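Local structure of ribose ABC transporter, substrate binding protein (Conexibacter woesei, 4KQ9) at residues Pro64-Ser70 with Val89-Leu94; Lys119-Ile123 with Met220-Thr224; Asp175-Thr181 with Gly204-Ile209. The protein probably binds ribose or a related carbohydrate as the solute-binding component of a bacterial ABC transporter. The protein carries 1 engineered substitution. Residues are numbered along the deposited sequence.

The three contacts trace an alpha/beta architecture at successive levels. Interaction 1 is strand against strand, held by backbone hydrogen bonds; interaction 2 lays a helix on strand 220-222 through side chains and one lysine hydrogen bond; interaction 3 joins two helices whose glycines allow their backbones to touch. Interactions 1 and 2 are largely buried, whereas interaction 3 runs from a buried face to the solvent-exposed Asp175 and Arg207. Interaction 1 lies in a different sheet, its centre about 34 Å from that of interaction 2. Interactions 2 and 3 are neighbours: Val221 CG2 packs 3.4 Å from Ile206 CD1, on the side of strand 220-222 away from Lys119-Ile123.

Interaction 1. Residues Pro64-Ser70 with Val89-Leu94; sequences PDGLIVS and VPVILL
Parallel strands joined through a helix show how backbone and side chains share the work of building a sheet. Strands 66-69 and 91-94 run the same way, their axes 4.7 Å apart and crossing at -18°, with Leu67 opposite Val91, Ile68 opposite Ile92 and Val69 opposite Leu93. Both strands are extended (Leu67 at phi/psi -125°/128°, Val91 at -119°/136°), after a turn at Asp65 (-73°/-21°). Leu67 and Val69 supply the hydrogen bonds of the first strand: Leu67 N to Pro90 O (3.1 Å), Ile92 N to Leu67 O (2.9 Å), Val69 N to Ile92 O (2.9 Å) and Leu94 N to Val69 O (2.9 Å). Each thus bonds to the two residues flanking its partner, the parallel pattern.

Leu94, Leu67 and Val89 bury the most area. Leu94 (t, p) directs its CB toward the first strand, and its CD2 meets Ile68 CG2 at 3.7 Å. Leu67 (t, p) lies on the other face with Val69 and Val91; its CB is 3.8 Å from Val89 CG1. Val89 (t), pointing toward 64-70 just before its strand, also brings CG1 to 4.2 Å from Pro64 CG. At the far end, Ser70 OG, hydrogen-bonded with Tyr12 OH, sits 2.9 Å from Leu94 O.

This is one beta-alpha-beta unit of a Rossmann-like periplasmic binding protein domain. Helix 78-86 makes the connection and packs on Leu67, Val69 and Val91, while helix 247-264 covers Ile68, Ile92 and Leu94. Strand 9-15 continues the sheet beyond 66-69, bonding to the backbone of Gly66, Ile68 and Ser70.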
ATOM      1  N   PRO A  64     -26.825  -1.579   6.731  1.00 33.76           N
ATOM      2  CA  PRO A  64     -26.276  -0.295   6.344  1.00 30.99           C
ATOM      3  C   PRO A  64     -26.572   0.006   4.872  1.00 25.74           C
ATOM      4  O   PRO A  64     -26.775  -0.920   4.106  1.00 26.54           O
ATOM      5  CB  PRO A  64     -24.780  -0.487   6.584  1.00 32.37           C
ATOM      6  CG  PRO A  64     -24.547  -1.931   6.287  1.00 32.70           C
ATOM      7  CD  PRO A  64     -25.829  -2.660   6.601  1.00 34.97           C
ATOM      8  N   ASP A  65     -26.588   1.280   4.497  1.00 26.68           N
ATOM      9  CA  ASP A  65     -26.723   1.665   3.075  1.00 24.89           C
ATOM     10  C   ASP A  65     -25.440   1.398   2.292  1.00 23.63           C
ATOM     11  O   ASP A  65     -25.480   1.371   1.096  1.00 23.61           O
ATOM     12  CB  ASP A  65     -27.052   3.112   2.930  1.00 26.60           C
ATOM     13  CG  ASP A  65     -28.394   3.492   3.585  1.00 31.53           C
ATOM     14  OD1 ASP A  65     -29.369   2.843   3.192  1.00 30.19           O
ATOM     15  OD2 ASP A  65     -28.442   4.445   4.433  1.00 30.91           O
ATOM     16  N   GLY A  66     -24.307   1.291   2.963  1.00 20.61           N
ATOM     17  CA  GLY A  66     -23.041   0.911   2.314  1.00 21.04           C
ATOM     18  C   GLY A  66     -22.010   0.347   3.276  1.00 20.99           C
ATOM     19  O   GLY A  66     -22.056   0.627   4.476  1.00 21.41           O
ATOM     20  N   LEU A  67     -21.168  -0.537   2.754  1.00 20.40           N
ATOM     21  CA  LEU A  67     -20.061  -1.152   3.459  1.00 21.84           C
ATOM     22  C   LEU A  67     -18.763  -0.924   2.690  1.00 21.37           C
ATOM     23  O   LEU A  67     -18.691  -1.267   1.508  1.00 20.04           O
ATOM     24  CB  LEU A  67     -20.259  -2.651   3.541  1.00 22.68           C
ATOM     25  CG  LEU A  67     -19.261  -3.546   4.299  1.00 24.90           C
ATOM     26  CD1 LEU A  67     -19.049  -3.134   5.749  1.00 24.92           C
ATOM     27  CD2 LEU A  67     -19.707  -4.992   4.271  1.00 26.73           C
ATOM     28  N   ILE A  68     -17.750  -0.406   3.377  1.00 18.85           N
ATOM     29  CA  ILE A  68     -16.380  -0.342   2.879  1.00 18.48           C
ATOM     30  C   ILE A  68     -15.543  -1.335   3.732  1.00 19.35           C
ATOM     31  O   ILE A  68     -15.725  -1.407   4.941  1.00 19.02           O
ATOM     32  CB  ILE A  68     -15.855   1.086   2.979  1.00 18.27           C
ATOM     33  CG1 ILE A  68     -16.859   2.056   2.331  1.00 18.86           C
ATOM     34  CG2 ILE A  68     -14.399   1.189   2.477  1.00 18.22           C
ATOM     35  CD1 ILE A  68     -16.492   3.496   2.495  1.00 16.79           C
ATOM     36  N   VAL A  69     -14.678  -2.117   3.090  1.00 19.56           N
ATOM     37  CA  VAL A  69     -13.899  -3.124   3.761  1.00 21.30           C
ATOM     38  C   VAL A  69     -12.459  -3.053   3.329  1.00 20.70           C
ATOM     39  O   VAL A  69     -12.176  -3.170   2.149  1.00 17.79           O
ATOM     40  CB  VAL A  69     -14.363  -4.555   3.426  1.00 22.80           C
ATOM     41  CG1 VAL A  69     -13.586  -5.545   4.267  1.00 25.93           C
ATOM     42  CG2 VAL A  69     -15.868  -4.737   3.651  1.00 25.81           C
ATOM     43  N   SER A  70     -11.544  -2.898   4.289  1.00 21.83           N
ATOM     44  CA  SER A  70     -10.107  -3.258   4.068  1.00 22.64           C
ATOM     45  C   SER A  70      -9.882  -4.679   4.636  1.00 23.82           C
ATOM     46  O   SER A  70      -9.898  -4.855   5.862  1.00 23.63           O
ATOM     47  CB  SER A  70      -9.164  -2.278   4.744  1.00 19.88           C
ATOM     48  OG  SER A  70      -9.362  -0.943   4.265  1.00 22.34           O
ATOM     49  N   VAL A  89     -26.140  -5.087  -0.005  1.00 31.38           N
ATOM     50  CA  VAL A  89     -25.280  -3.969   0.470  1.00 28.16           C
ATOM     51  C   VAL A  89     -24.218  -3.636  -0.586  1.00 26.01           C
ATOM     52  O   VAL A  89     -23.467  -4.494  -0.990  1.00 29.31           O
ATOM     53  CB  VAL A  89     -24.572  -4.281   1.812  1.00 31.79           C
ATOM     54  CG1 VAL A  89     -23.873  -3.018   2.338  1.00 32.55           C
ATOM     55  CG2 VAL A  89     -25.552  -4.826   2.834  1.00 30.60           C
ATOM     56  N   PRO A  90     -24.176  -2.411  -1.073  1.00 22.31           N
ATOM     57  CA  PRO A  90     -23.065  -2.068  -1.989  1.00 24.19           C
ATOM     58  C   PRO A  90     -21.760  -2.121  -1.170  1.00 22.34           C
ATOM     59  O   PRO A  90     -21.729  -1.547  -0.073  1.00 19.95           O
ATOM     60  CB  PRO A  90     -23.321  -0.629  -2.353  1.00 23.56           C
ATOM     61  CG  PRO A  90     -24.604  -0.224  -1.678  1.00 26.90           C
ATOM     62  CD  PRO A  90     -25.000  -1.270  -0.702  1.00 25.02           C
ATOM     63  N   VAL A  91     -20.741  -2.808  -1.689  1.00 21.29           N
ATOM     64  CA  VAL A  91     -19.472  -2.979  -0.985  1.00 20.02           C
ATOM     65  C   VAL A  91     -18.312  -2.371  -1.771  1.00 17.96           C
ATOM     66  O   VAL A  91     -18.180  -2.627  -2.944  1.00 18.14           O
ATOM     67  CB  VAL A  91     -19.158  -4.449  -0.835  1.00 21.90           C
ATOM     68  CG1 VAL A  91     -17.793  -4.675  -0.211  1.00 23.47           C
ATOM     69  CG2 VAL A  91     -20.249  -5.131  -0.011  1.00 24.88           C
ATOM     70  N   ILE A  92     -17.429  -1.645  -1.104  1.00 14.30           N
ATOM     71  CA  ILE A  92     -16.225  -1.150  -1.748  1.00 14.63           C
ATOM     72  C   ILE A  92     -15.074  -1.808  -0.988  1.00 14.03           C
ATOM     73  O   ILE A  92     -15.022  -1.711   0.221  1.00 13.51           O
ATOM     74  CB  ILE A  92     -16.098   0.389  -1.693  1.00 14.57           C
ATOM     75  CG1 ILE A  92     -17.188   1.041  -2.574  1.00 15.10           C
ATOM     76  CG2 ILE A  92     -14.693   0.830  -2.164  1.00 17.53           C
ATOM     77  CD1 ILE A  92     -17.205   2.563  -2.448  1.00 14.60           C
ATOM     78  N   LEU A  93     -14.164  -2.427  -1.705  1.00 12.44           N
ATOM     79  CA  LEU A  93     -12.936  -2.868  -1.132  1.00 13.94           C
ATOM     80  C   LEU A  93     -11.934  -1.714  -1.120  1.00 13.62           C
ATOM     81  O   LEU A  93     -11.861  -0.911  -2.074  1.00 13.87           O
ATOM     82  CB  LEU A  93     -12.358  -4.042  -1.921  1.00 14.52           C
ATOM     83  CG  LEU A  93     -13.355  -5.175  -1.979  1.00 15.84           C
ATOM     84  CD1 LEU A  93     -12.906  -6.136  -3.051  1.00 16.28           C
ATOM     85  CD2 LEU A  93     -13.498  -5.776  -0.578  1.00 18.49           C
ATOM     86  N   LEU A  94     -11.123  -1.659  -0.070  1.00 13.77           N
ATOM     87  CA  LEU A  94     -10.292  -0.476   0.156  1.00 15.31           C
ATOM     88  C   LEU A  94      -8.886  -0.898   0.573  1.00 16.38           C
ATOM     89  O   LEU A  94      -8.739  -1.654   1.532  1.00 17.79           O
ATOM     90  CB  LEU A  94     -10.969   0.427   1.195  1.00 14.67           C
ATOM     91  CG  LEU A  94     -10.225   1.707   1.518  1.00 13.36           C
ATOM     92  CD1 LEU A  94      -9.887   2.529   0.314  1.00 14.01           C
ATOM     93  CD2 LEU A  94     -10.939   2.602   2.499  1.00 15.02           C
TER

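Interaction 2. Residues Lys119-Ile123 with Met220-Thr224; sequences KATYI and MVVGT. Engineered in segment 220-224: Met220 (natural residue Val).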
ATOM      1  N   LYS A 119       9.819   2.342  -8.811  1.00 14.66           N
ATOM      2  CA  LYS A 119      11.025   1.979  -8.074  1.00 13.81           C
ATOM      3  C   LYS A 119      12.171   1.487  -8.992  1.00 13.36           C
ATOM      4  O   LYS A 119      13.321   1.925  -8.842  1.00 14.84           O
ATOM      5  CB  LYS A 119      10.675   0.935  -6.993  1.00 13.05           C
ATOM      6  CG  LYS A 119       9.916   1.586  -5.821  1.00 13.95           C
ATOM      7  CD  LYS A 119       9.093   0.495  -5.092  1.00 15.71           C
ATOM      8  CE  LYS A 119       9.801  -0.105  -3.919  1.00 16.44           C
ATOM      9  NZ  LYS A 119       9.127  -1.209  -3.140  1.00 15.84           N
ATOM     10  N   ALA A 120      11.820   0.607  -9.881  1.00 14.05           N
ATOM     11  CA  ALA A 120      12.753   0.044 -10.844  1.00 17.32           C
ATOM     12  C   ALA A 120      13.292   1.093 -11.802  1.00 20.02           C
ATOM     13  O   ALA A 120      14.526   1.114 -12.060  1.00 20.36           O
ATOM     14  CB  ALA A 120      12.155  -1.120 -11.544  1.00 17.44           C
ATOM     15  N   THR A 121      12.430   2.046 -12.239  1.00 18.33           N
ATOM     16  CA  THR A 121      12.847   3.125 -13.096  1.00 19.23           C
ATOM     17  C   THR A 121      13.771   4.124 -12.417  1.00 18.74           C
ATOM     18  O   THR A 121      14.753   4.621 -13.043  1.00 19.80           O
ATOM     19  CB  THR A 121      11.609   3.846 -13.692  1.00 19.72           C
ATOM     20  OG1 THR A 121      10.813   2.876 -14.307  1.00 17.47           O
ATOM     21  CG2 THR A 121      11.991   4.889 -14.690  1.00 25.42           C
ATOM     22  N   TYR A 122      13.500   4.425 -11.136  1.00 15.81           N
ATOM     23  CA  TYR A 122      14.342   5.258 -10.383  1.00 17.38           C
ATOM     24  C   TYR A 122      15.781   4.689 -10.417  1.00 17.71           C
ATOM     25  O   TYR A 122      16.762   5.459 -10.583  1.00 16.93           O
ATOM     26  CB  TYR A 122      13.853   5.388  -8.926  1.00 18.41           C
ATOM     27  CG  TYR A 122      14.676   6.322  -8.132  1.00 20.59           C
ATOM     28  CD1 TYR A 122      14.421   7.692  -8.190  1.00 21.90           C
ATOM     29  CD2 TYR A 122      15.731   5.865  -7.358  1.00 21.85           C
ATOM     30  CE1 TYR A 122      15.157   8.564  -7.454  1.00 23.22           C
ATOM     31  CE2 TYR A 122      16.508   6.733  -6.629  1.00 23.23           C
ATOM     32  CZ  TYR A 122      16.196   8.095  -6.693  1.00 24.44           C
ATOM     33  OH  TYR A 122      16.929   8.996  -6.031  1.00 29.87           O
ATOM     34  N   ILE A 123      15.877   3.395 -10.177  1.00 18.16           N
ATOM     35  CA  ILE A 123      17.181   2.715 -10.063  1.00 19.21           C
ATOM     36  C   ILE A 123      17.845   2.673 -11.450  1.00 20.70           C
ATOM     37  O   ILE A 123      18.986   3.080 -11.592  1.00 22.61           O
ATOM     38  CB  ILE A 123      17.018   1.273  -9.566  1.00 19.27           C
ATOM     39  CG1 ILE A 123      16.738   1.286  -8.043  1.00 20.37           C
ATOM     40  CG2 ILE A 123      18.283   0.458  -9.817  1.00 21.05           C
ATOM     41  CD1 ILE A 123      16.137  -0.020  -7.557  1.00 22.02           C
HETATM   42  N   MSE A 220      22.150   1.919  -3.814  1.00 17.11           N
HETATM   43  CA  MSE A 220      20.843   2.604  -3.773  1.00 17.93           C
HETATM   44  C   MSE A 220      19.779   1.679  -3.192  1.00 15.84           C
HETATM   45  O   MSE A 220      19.511   0.615  -3.728  1.00 15.02           O
HETATM   46  CB  MSE A 220      20.363   3.008  -5.170  1.00 19.71           C
HETATM   47  CG  MSE A 220      21.204   4.154  -5.728  1.00 27.04           C
HETATM   48 SE   MSE A 220      20.253   4.662  -7.405  0.70 37.26          SE
HETATM   49  CE  MSE A 220      20.727   3.105  -8.353  1.00 24.61           C
ATOM     50  N   VAL A 221      19.155   2.094  -2.117  1.00 14.19           N
ATOM     51  CA  VAL A 221      18.094   1.292  -1.466  1.00 11.79           C
ATOM     52  C   VAL A 221      16.732   1.962  -1.669  1.00 11.50           C
ATOM     53  O   VAL A 221      16.619   3.165  -1.415  1.00 10.77           O
ATOM     54  CB  VAL A 221      18.388   1.271   0.034  1.00 11.79           C
ATOM     55  CG1 VAL A 221      17.232   0.738   0.808  1.00 11.79           C
ATOM     56  CG2 VAL A 221      19.716   0.518   0.288  1.00 12.59           C
ATOM     57  N   VAL A 222      15.728   1.196  -2.125  1.00 11.31           N
ATOM     58  CA  VAL A 222      14.390   1.678  -2.412  1.00 11.16           C
ATOM     59  C   VAL A 222      13.356   0.762  -1.724  1.00 11.89           C
ATOM     60  O   VAL A 222      13.512  -0.491  -1.661  1.00 10.68           O
ATOM     61  CB  VAL A 222      14.101   1.805  -3.936  1.00 12.34           C
ATOM     62  CG1 VAL A 222      15.218   2.567  -4.729  1.00 12.55           C
ATOM     63  CG2 VAL A 222      13.928   0.443  -4.536  1.00 14.43           C
ATOM     64  N   GLY A 223      12.323   1.388  -1.200  1.00 12.18           N
ATOM     65  CA  GLY A 223      11.259   0.700  -0.410  1.00 12.55           C
ATOM     66  C   GLY A 223       9.894   1.322  -0.698  1.00 13.79           C
ATOM     67  O   GLY A 223       9.790   2.136  -1.594  1.00 13.72           O
ATOM     68  N   THR A 224       8.862   0.947   0.035  1.00 13.92           N
ATOM     69  CA  THR A 224       7.537   1.450  -0.084  1.00 14.86           C
ATOM     70  C   THR A 224       6.956   1.594   1.339  1.00 15.50           C
ATOM     71  O   THR A 224       7.165   0.762   2.163  1.00 16.20           O
ATOM     72  CB  THR A 224       6.643   0.488  -0.890  1.00 15.17           C
ATOM     73  OG1 THR A 224       7.134   0.371  -2.213  1.00 18.45           O
ATOM     74  CG2 THR A 224       5.255   0.962  -0.934  1.00 13.90           C
TER
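Val222 overlaps two helix side chains at once, its CG2 lying 3.8 Å from Ile123 CD1 and its CG1 4.2 Å from Tyr122 CD2. One strand period away, on the same face, engineered Met220 (selenomethionine; Val in the natural sequence) makes a Met-aromatic contact, with SE 5.4 Å from the centroid of the Tyr122 ring in an oblique approach; its CE rests 3.9 Å from Ile123 CG2. Val221, between them, points away from the helix. Lys119 follows the apolar patch along the strand: CB sits 4.1 Å from Val222 CG2, and the side chain, bent at chi3 (94°), carries NZ to Thr224 OG1, a 2.7 Å hydrogen bond. Tyr196 O accepts a second one from NZ, so the buried amine is well served. The helix and strand segments run nearly antiparallel (167°), with axes 9.6 Å apart. A helix lying antiparallel to a strand of a parallel sheet, here 220-222 beside 193-196, is typical of the three-layer alpha/beta domains of periplasmic binding proteins.

Interaction 3. Residues Asp175-Thr181 with Gly204-Ile209; sequences DEGLTAT and GGIRAI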
ATOM      1  N   ASP A 175      14.256  -7.250  10.604  1.00 26.47           N
ATOM      2  CA  ASP A 175      15.134  -8.412  10.780  1.00 27.17           C
ATOM      3  C   ASP A 175      15.305  -9.266   9.562  1.00 21.72           C
ATOM      4  O   ASP A 175      16.396  -9.762   9.328  1.00 20.12           O
ATOM      5  CB  ASP A 175      14.711  -9.270  11.969  1.00 36.57           C
ATOM      6  CG  ASP A 175      15.731  -9.165  13.067  1.00 45.91           C
ATOM      7  OD1 ASP A 175      15.763  -8.101  13.748  1.00 53.92           O
ATOM      8  OD2 ASP A 175      16.583 -10.093  13.143  1.00 54.09           O
ATOM      9  N   GLU A 176      14.213  -9.467   8.861  1.00 21.58           N
ATOM     10  CA  GLU A 176      14.152 -10.202   7.633  1.00 24.04           C
ATOM     11  C   GLU A 176      14.991  -9.467   6.574  1.00 22.81           C
ATOM     12  O   GLU A 176      15.800 -10.099   5.832  1.00 17.54           O
ATOM     13  CB  GLU A 176      12.699 -10.355   7.165  1.00 26.77           C
ATOM     14  CG  GLU A 176      11.920 -11.461   7.916  1.00 29.69           C
ATOM     15  CD  GLU A 176      12.533 -12.838   7.649  1.00 34.72           C
ATOM     16  OE1 GLU A 176      12.368 -13.412   6.527  1.00 38.76           O
ATOM     17  OE2 GLU A 176      13.211 -13.329   8.573  1.00 36.32           O
ATOM     18  N   GLY A 177      14.820  -8.138   6.519  1.00 17.88           N
ATOM     19  CA  GLY A 177      15.660  -7.286   5.612  1.00 16.52           C
ATOM     20  C   GLY A 177      17.164  -7.334   5.840  1.00 14.72           C
ATOM     21  O   GLY A 177      18.022  -7.353   4.912  1.00 14.41           O
ATOM     22  N   LEU A 178      17.516  -7.315   7.110  1.00 15.64           N
ATOM     23  CA  LEU A 178      18.853  -7.306   7.518  1.00 17.98           C
ATOM     24  C   LEU A 178      19.530  -8.664   7.176  1.00 16.79           C
ATOM     25  O   LEU A 178      20.585  -8.678   6.584  1.00 16.65           O
ATOM     26  CB  LEU A 178      18.887  -7.029   9.014  1.00 22.22           C
ATOM     27  CG  LEU A 178      20.169  -7.207   9.771  1.00 27.64           C
ATOM     28  CD1 LEU A 178      21.179  -6.126   9.447  1.00 29.83           C
ATOM     29  CD2 LEU A 178      19.820  -7.146  11.261  1.00 35.16           C
ATOM     30  N   THR A 179      18.879  -9.754   7.468  1.00 18.24           N
ATOM     31  CA  THR A 179      19.440 -11.088   7.138  1.00 20.03           C
ATOM     32  C   THR A 179      19.599 -11.359   5.688  1.00 17.64           C
ATOM     33  O   THR A 179      20.649 -11.770   5.223  1.00 17.33           O
ATOM     34  CB  THR A 179      18.559 -12.157   7.775  1.00 20.16           C
ATOM     35  OG1 THR A 179      18.825 -12.039   9.166  1.00 19.84           O
ATOM     36  CG2 THR A 179      18.968 -13.593   7.317  1.00 23.73           C
ATOM     37  N   ALA A 180      18.577 -11.019   4.946  1.00 16.32           N
ATOM     38  CA  ALA A 180      18.646 -11.226   3.536  1.00 16.39           C
ATOM     39  C   ALA A 180      19.728 -10.378   2.879  1.00 13.83           C
ATOM     40  O   ALA A 180      20.468 -10.839   1.961  1.00 14.12           O
ATOM     41  CB  ALA A 180      17.264 -10.940   2.973  1.00 17.44           C
ATOM     42  N   THR A 181      19.832  -9.123   3.314  1.00 12.95           N
ATOM     43  CA  THR A 181      20.837  -8.210   2.757  1.00 12.51           C
ATOM     44  C   THR A 181      22.248  -8.628   3.127  1.00 13.78           C
ATOM     45  O   THR A 181      23.152  -8.582   2.274  1.00 12.35           O
ATOM     46  CB  THR A 181      20.558  -6.750   3.157  1.00 12.71           C
ATOM     47  OG1 THR A 181      19.207  -6.392   2.788  1.00 12.55           O
ATOM     48  CG2 THR A 181      21.591  -5.754   2.609  1.00 12.90           C
ATOM     49  N   GLY A 204      16.051  -2.529   7.712  1.00 15.20           N
ATOM     50  CA  GLY A 204      16.968  -3.618   8.055  1.00 15.35           C
ATOM     51  C   GLY A 204      18.140  -3.764   7.112  1.00 14.48           C
ATOM     52  O   GLY A 204      19.301  -3.911   7.540  1.00 16.14           O
ATOM     53  N   GLY A 205      17.876  -3.646   5.812  1.00 13.74           N
ATOM     54  CA  GLY A 205      18.975  -3.615   4.862  1.00 12.76           C
ATOM     55  C   GLY A 205      20.029  -2.569   5.059  1.00 13.31           C
ATOM     56  O   GLY A 205      21.205  -2.813   4.876  1.00 13.28           O
ATOM     57  N   ILE A 206      19.598  -1.356   5.424  1.00 12.00           N
ATOM     58  CA  ILE A 206      20.498  -0.261   5.676  1.00 14.41           C
ATOM     59  C   ILE A 206      21.466  -0.587   6.803  1.00 14.60           C
ATOM     60  O   ILE A 206      22.603  -0.222   6.718  1.00 15.02           O
ATOM     61  CB  ILE A 206      19.582   0.964   5.989  1.00 16.66           C
ATOM     62  CG1 ILE A 206      18.862   1.382   4.710  1.00 17.15           C
ATOM     63  CG2 ILE A 206      20.248   2.134   6.653  1.00 21.46           C
ATOM     64  CD1 ILE A 206      19.695   1.567   3.561  1.00 17.51           C
ATOM     65  N   ARG A 207      21.000  -1.299   7.804  1.00 16.37           N
ATOM     66  CA  ARG A 207      21.869  -1.688   8.963  1.00 20.35           C
ATOM     67  C   ARG A 207      22.886  -2.719   8.532  1.00 18.66           C
ATOM     68  O   ARG A 207      24.020  -2.645   8.935  1.00 20.07           O
ATOM     69  CB  ARG A 207      21.031  -2.241  10.084  1.00 24.82           C
ATOM     70  CG  ARG A 207      19.956  -1.276  10.565  1.00 32.39           C
ATOM     71  CD  ARG A 207      19.665  -1.419  12.041  1.00 41.24           C
ATOM     72  NE  ARG A 207      19.219  -2.758  12.441  1.00 48.92           N
ATOM     73  CZ  ARG A 207      17.948  -3.151  12.607  1.00 53.83           C
ATOM     74  NH1 ARG A 207      16.918  -2.327  12.387  1.00 55.11           N
ATOM     75  NH2 ARG A 207      17.705  -4.401  12.994  1.00 57.00           N
ATOM     76  N   ALA A 208      22.492  -3.621   7.650  1.00 17.43           N
ATOM     77  CA  ALA A 208      23.402  -4.602   7.060  1.00 17.65           C
ATOM     78  C   ALA A 208      24.466  -3.982   6.243  1.00 18.54           C
ATOM     79  O   ALA A 208      25.633  -4.376   6.320  1.00 18.06           O
ATOM     80  CB  ALA A 208      22.635  -5.596   6.203  1.00 17.20           C
ATOM     81  N   ILE A 209      24.106  -2.981   5.451  1.00 16.11           N
ATOM     82  CA  ILE A 209      25.096  -2.289   4.648  1.00 15.90           C
ATOM     83  C   ILE A 209      26.153  -1.547   5.511  1.00 17.42           C
ATOM     84  O   ILE A 209      27.366  -1.552   5.218  1.00 20.47           O
ATOM     85  CB  ILE A 209      24.377  -1.335   3.652  1.00 14.94           C
ATOM     86  CG1 ILE A 209      23.668  -2.164   2.554  1.00 15.26           C
ATOM     87  CG2 ILE A 209      25.355  -0.407   3.009  1.00 15.32           C
ATOM     88  CD1 ILE A 209      22.566  -1.423   1.797  1.00 17.25           C
TER
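The two helical segments pack at an angle of 39° between their directions, with axes only 7.0 Å apart at closest approach. Glycine makes this possible: Leu178 CA and Gly204 CA are 4.2 Å apart, and Gly177 C lies 3.9 Å from Gly204 C. A CB on Gly204 would clash with Leu178 N, and one on Gly205 would crowd Thr181 OG1. In the narrow gap Leu178 CA forms a CH...O contact with Gly204 O at 3.4 Å, although no conventional hydrogen bond crosses the interface.

Leu178 loses the most area. Its end bends toward the second helix, CD1 reaching Ala208 CB at 3.6 Å, while CD2 lies 3.9 Å from Arg207 NH2. One turn later Thr181 brings CG2 to 3.7 Å from Ala208 CB and 4.1 Å from Ile209 CG1. Its OG1 packs 3.5 Å from Gly205 CA, yet bonds back to Gly177 O (2.6 Å) in its own helix and also pairs with Tyr196 OH. At the solvent-exposed side, Asp175 OD1 and Arg207 NH2 remain 4.2 Å apart, opposite charges too distant for a salt bridge.

The principle is that small residues let helices on a sheet approach backbone to backbone. Helices 174-187 and 199-211 are separated in sequence by strand 193-196, and Ile206 and Ile209 of the latter helix continue inward onto Val221 of strand 220-222.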